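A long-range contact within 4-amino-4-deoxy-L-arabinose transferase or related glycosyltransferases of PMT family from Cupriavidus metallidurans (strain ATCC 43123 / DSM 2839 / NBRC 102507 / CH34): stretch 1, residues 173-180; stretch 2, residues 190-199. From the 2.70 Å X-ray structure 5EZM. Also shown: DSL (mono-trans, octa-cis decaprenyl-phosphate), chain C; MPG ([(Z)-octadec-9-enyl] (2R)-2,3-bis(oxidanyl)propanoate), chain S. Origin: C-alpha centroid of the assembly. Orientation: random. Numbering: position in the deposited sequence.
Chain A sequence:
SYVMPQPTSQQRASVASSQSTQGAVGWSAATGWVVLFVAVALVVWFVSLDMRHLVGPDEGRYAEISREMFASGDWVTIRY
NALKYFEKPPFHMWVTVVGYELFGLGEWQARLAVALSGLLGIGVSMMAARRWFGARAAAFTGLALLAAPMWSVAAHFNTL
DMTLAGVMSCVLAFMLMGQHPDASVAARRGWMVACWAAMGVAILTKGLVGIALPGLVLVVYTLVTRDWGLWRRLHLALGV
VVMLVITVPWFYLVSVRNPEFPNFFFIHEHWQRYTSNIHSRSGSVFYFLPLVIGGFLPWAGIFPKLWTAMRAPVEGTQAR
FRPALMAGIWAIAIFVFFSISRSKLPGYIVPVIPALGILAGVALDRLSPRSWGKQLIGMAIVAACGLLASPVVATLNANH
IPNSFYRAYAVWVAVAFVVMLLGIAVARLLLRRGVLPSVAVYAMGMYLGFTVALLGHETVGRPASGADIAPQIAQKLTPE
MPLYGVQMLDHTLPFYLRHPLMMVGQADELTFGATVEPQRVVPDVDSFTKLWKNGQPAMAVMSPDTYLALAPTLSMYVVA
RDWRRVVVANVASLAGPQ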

# COMPACT_ATOMS: atom_id res chain seq x y z
N ALA A 173 -11.58 -1.64 15.03
CA ALA A 173 -13.03 -1.47 14.97
C ALA A 173 -13.75 -2.60 15.70
O ALA A 173 -14.71 -2.35 16.43
CB ALA A 173 -13.49 -1.41 13.51
N PHE A 174 -13.29 -3.84 15.52
CA PHE A 174 -13.94 -4.95 16.21
C PHE A 174 -13.72 -4.86 17.72
O PHE A 174 -14.63 -5.18 18.50
CB PHE A 174 -13.42 -6.29 15.67
CG PHE A 174 -13.77 -6.54 14.23
CD1 PHE A 174 -14.79 -5.82 13.61
CD2 PHE A 174 -13.09 -7.49 13.49
CE1 PHE A 174 -15.11 -6.05 12.29
CE2 PHE A 174 -13.40 -7.72 12.17
CZ PHE A 174 -14.41 -7.00 11.57
N MET A 175 -12.54 -4.41 18.14
CA MET A 175 -12.30 -4.20 19.56
C MET A 175 -13.25 -3.15 20.13
O MET A 175 -13.79 -3.32 21.23
CB MET A 175 -10.85 -3.81 19.81
CG MET A 175 -10.55 -3.38 21.24
SD MET A 175 -10.82 -4.68 22.45
CE MET A 175 -10.14 -3.92 23.92
N LEU A 176 -13.47 -2.06 19.39
CA LEU A 176 -14.39 -1.03 19.87
C LEU A 176 -15.83 -1.54 19.90
O LEU A 176 -16.57 -1.24 20.84
CB LEU A 176 -14.28 0.23 19.00
CG LEU A 176 -12.92 0.93 18.99
CD1 LEU A 176 -12.99 2.23 18.20
CD2 LEU A 176 -12.43 1.19 20.40
N MET A 177 -16.23 -2.31 18.88
CA MET A 177 -17.59 -2.86 18.86
C MET A 177 -17.81 -3.81 20.03
O MET A 177 -18.89 -3.82 20.63
CB MET A 177 -17.85 -3.58 17.54
CG MET A 177 -17.84 -2.69 16.31
SD MET A 177 -19.20 -1.51 16.26
CE MET A 177 -20.62 -2.61 16.30
N GLY A 178 -16.80 -4.61 20.37
CA GLY A 178 -16.95 -5.59 21.43
C GLY A 178 -16.96 -5.01 22.82
O GLY A 178 -17.41 -5.68 23.76
N GLN A 179 -16.49 -3.78 22.99
CA GLN A 179 -16.42 -3.15 24.30
C GLN A 179 -17.55 -2.15 24.53
O GLN A 179 -17.49 -1.36 25.47
CB GLN A 179 -15.07 -2.46 24.49
CG GLN A 179 -13.89 -3.42 24.46
CD GLN A 179 -14.02 -4.53 25.48
OE1 GLN A 179 -14.41 -4.30 26.62
NE2 GLN A 179 -13.70 -5.75 25.06
N HIS A 180 -18.58 -2.17 23.69
CA HIS A 180 -19.73 -1.30 23.93
C HIS A 180 -20.62 -1.91 25.00
O HIS A 180 -20.96 -3.09 24.91
CB HIS A 180 -20.52 -1.08 22.64
CG HIS A 180 -21.47 0.09 22.71
ND1 HIS A 180 -22.72 -0.00 23.27
CD2 HIS A 180 -21.33 1.37 22.29
CE1 HIS A 180 -23.32 1.17 23.19
NE2 HIS A 180 -22.50 2.02 22.60
N GLY A 190 -18.64 -12.32 19.96
CA GLY A 190 -18.54 -12.30 18.51
C GLY A 190 -17.55 -11.27 18.02
O GLY A 190 -16.70 -11.55 17.17
N TRP A 191 -17.63 -10.05 18.56
CA TRP A 191 -16.70 -9.01 18.15
C TRP A 191 -15.29 -9.29 18.65
O TRP A 191 -14.32 -8.85 18.03
CB TRP A 191 -17.17 -7.65 18.64
CG TRP A 191 -18.41 -7.16 17.95
CD1 TRP A 191 -19.63 -6.93 18.51
CD2 TRP A 191 -18.54 -6.84 16.56
NE1 TRP A 191 -20.51 -6.49 17.56
CE2 TRP A 191 -19.87 -6.43 16.36
CE3 TRP A 191 -17.67 -6.87 15.47
CZ2 TRP A 191 -20.35 -6.04 15.10
CZ3 TRP A 191 -18.14 -6.48 14.23
CH2 TRP A 191 -19.47 -6.07 14.06
N MET A 192 -15.15 -10.01 19.76
CA MET A 192 -13.82 -10.32 20.26
C MET A 192 -13.14 -11.40 19.43
O MET A 192 -11.96 -11.27 19.08
CB MET A 192 -13.88 -10.72 21.73
CG MET A 192 -13.83 -9.53 22.67
SD MET A 192 -12.56 -8.35 22.18
CE MET A 192 -13.56 -6.95 21.71
N VAL A 193 -13.86 -12.48 19.09
CA VAL A 193 -13.30 -13.47 18.19
C VAL A 193 -13.06 -12.85 16.81
O VAL A 193 -12.11 -13.22 16.12
CB VAL A 193 -14.19 -14.73 18.11
CG1 VAL A 193 -15.53 -14.40 17.49
CG2 VAL A 193 -13.50 -15.83 17.32
N ALA A 194 -13.91 -11.90 16.41
CA ALA A 194 -13.65 -11.18 15.17
C ALA A 194 -12.35 -10.38 15.26
O ALA A 194 -11.58 -10.31 14.30
CB ALA A 194 -14.83 -10.26 14.84
N CYS A 195 -12.09 -9.79 16.43
CA CYS A 195 -10.87 -9.03 16.63
C CYS A 195 -9.64 -9.92 16.56
O CYS A 195 -8.70 -9.65 15.80
CB CYS A 195 -10.94 -8.30 17.98
SG CYS A 195 -9.45 -7.39 18.43
N TRP A 196 -9.64 -11.01 17.33
CA TRP A 196 -8.51 -11.94 17.31
C TRP A 196 -8.30 -12.53 15.92
O TRP A 196 -7.16 -12.69 15.47
CB TRP A 196 -8.72 -13.05 18.34
CG TRP A 196 -8.50 -12.60 19.74
CD1 TRP A 196 -9.45 -12.12 20.60
CD2 TRP A 196 -7.26 -12.60 20.46
NE1 TRP A 196 -8.87 -11.81 21.81
CE2 TRP A 196 -7.53 -12.10 21.75
CE3 TRP A 196 -5.96 -12.97 20.13
CZ2 TRP A 196 -6.54 -11.96 22.71
CZ3 TRP A 196 -4.97 -12.83 21.09
CH2 TRP A 196 -5.27 -12.33 22.37
N ALA A 197 -9.40 -12.85 15.23
CA ALA A 197 -9.29 -13.34 13.86
C ALA A 197 -8.62 -12.31 12.96
O ALA A 197 -7.74 -12.65 12.16
CB ALA A 197 -10.67 -13.71 13.33
N ALA A 198 -9.03 -11.05 13.08
CA ALA A 198 -8.39 -9.99 12.30
C ALA A 198 -6.91 -9.90 12.60
O ALA A 198 -6.09 -9.71 11.69
CB ALA A 198 -9.08 -8.65 12.56
N MET A 199 -6.53 -10.04 13.88
CA MET A 199 -5.11 -10.07 14.22
C MET A 199 -4.40 -11.24 13.55
O MET A 199 -3.26 -11.10 13.10
CB MET A 199 -4.93 -10.13 15.74
CG MET A 199 -5.06 -8.78 16.43
SD MET A 199 -4.62 -8.82 18.17
CE MET A 199 -6.00 -9.75 18.84
C21 DSL C . -6.07 -1.70 20.76
C22 DSL C . -6.62 -3.04 20.33
C23 DSL C . -7.48 -3.14 19.07
C24 DSL C . -6.36 -4.14 21.06
C25 DSL C . -6.92 -5.52 20.62
C26 DSL C . -5.77 -6.56 20.74
C27 DSL C . -6.22 -7.73 21.69
C28 DSL C . -7.73 -8.05 21.86
C29 DSL C . -5.30 -8.46 22.35
C30 DSL C . -3.79 -8.14 22.17
C31 DSL C . -3.00 -8.56 23.46
C32 DSL C . -1.79 -9.48 23.07
C33 DSL C . -2.02 -10.98 22.79
C34 DSL C . -0.54 -8.96 22.98
C2 MPG S . -11.44 -9.73 8.10
C3 MPG S . -10.75 -10.46 9.24
C4 MPG S . -11.70 -11.29 10.11
C5 MPG S . -13.17 -11.17 9.67
C6 MPG S . -14.14 -11.60 10.78
C7 MPG S . -15.51 -10.88 10.69
C8 MPG S . -16.54 -11.49 11.67
C9 MPG S . -17.70 -10.54 12.02
C10 MPG S . -18.48 -11.04 13.27
C11 MPG S . -19.78 -10.25 13.54
C12 MPG S . -20.36 -10.54 14.96
C13 MPG S . -21.63 -9.72 15.26
C14 MPG S . -22.06 -9.83 16.75
C1 MPG S . -10.44 -9.12 7.11

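Membrane-embedded helices often pair without a single polar bond between them, and this contact is a compact example. The two helices run nearly antiparallel, at 163°, and their axes approach to 7.9 Å. No hydrogen bond crosses between the stretches; each helix spends its backbone polarity internally, as in Gly178 N to Phe174 O and Cys195 N to Trp191 O, both 2.9 Å. What remains for the interface is packing, which buries 477 Å² in all.

The first kind of interaction is knob-into-hole packing. Phe174 inserts among Trp191, Ala194, Cys195 and Ala198, four residues spaced i, i+3, i+4 and i+7 over about two helical turns. Its CD2 lies 3.5 Å from Ala194 CB, and its CB is 3.9 Å from Cys195 CB. The carbonyl oxygen Ala194 O meets the ring edge, 3.3 Å from Phe174 CD2, while still accepting the helical bond from Ala198 N.

Aromatic contacts form the second group. Met177 CB sits over one face of Trp191, 3.5 Å from CD2 of the indole and only 13° off the normal of the five-membered ring, a well-aligned CH-pi interaction. A lipid carbon, MPG C14, covers the opposite face, so the indole is sandwiched between protein and lipid. Phe174 approaches the indole edge, with its CD1 3.5 Å from Trp191 CZ3; the ring planes meet obliquely at 39°.

The third group centres on a methyl group. Met192 points its CA-to-CB bond sideways, yet its CE reaches Met175 SD at 3.6 Å and Gly178 CA at 3.7 Å. Glycine makes this close approach possible: an ideal CB on Gly178 would fall 2.3 Å from Met192 CE, a clash, and 3.2 Å from Trp191 CB. Here the backbones draw together, with Gly178 CA and Trp191 CA 4.7 Å apart.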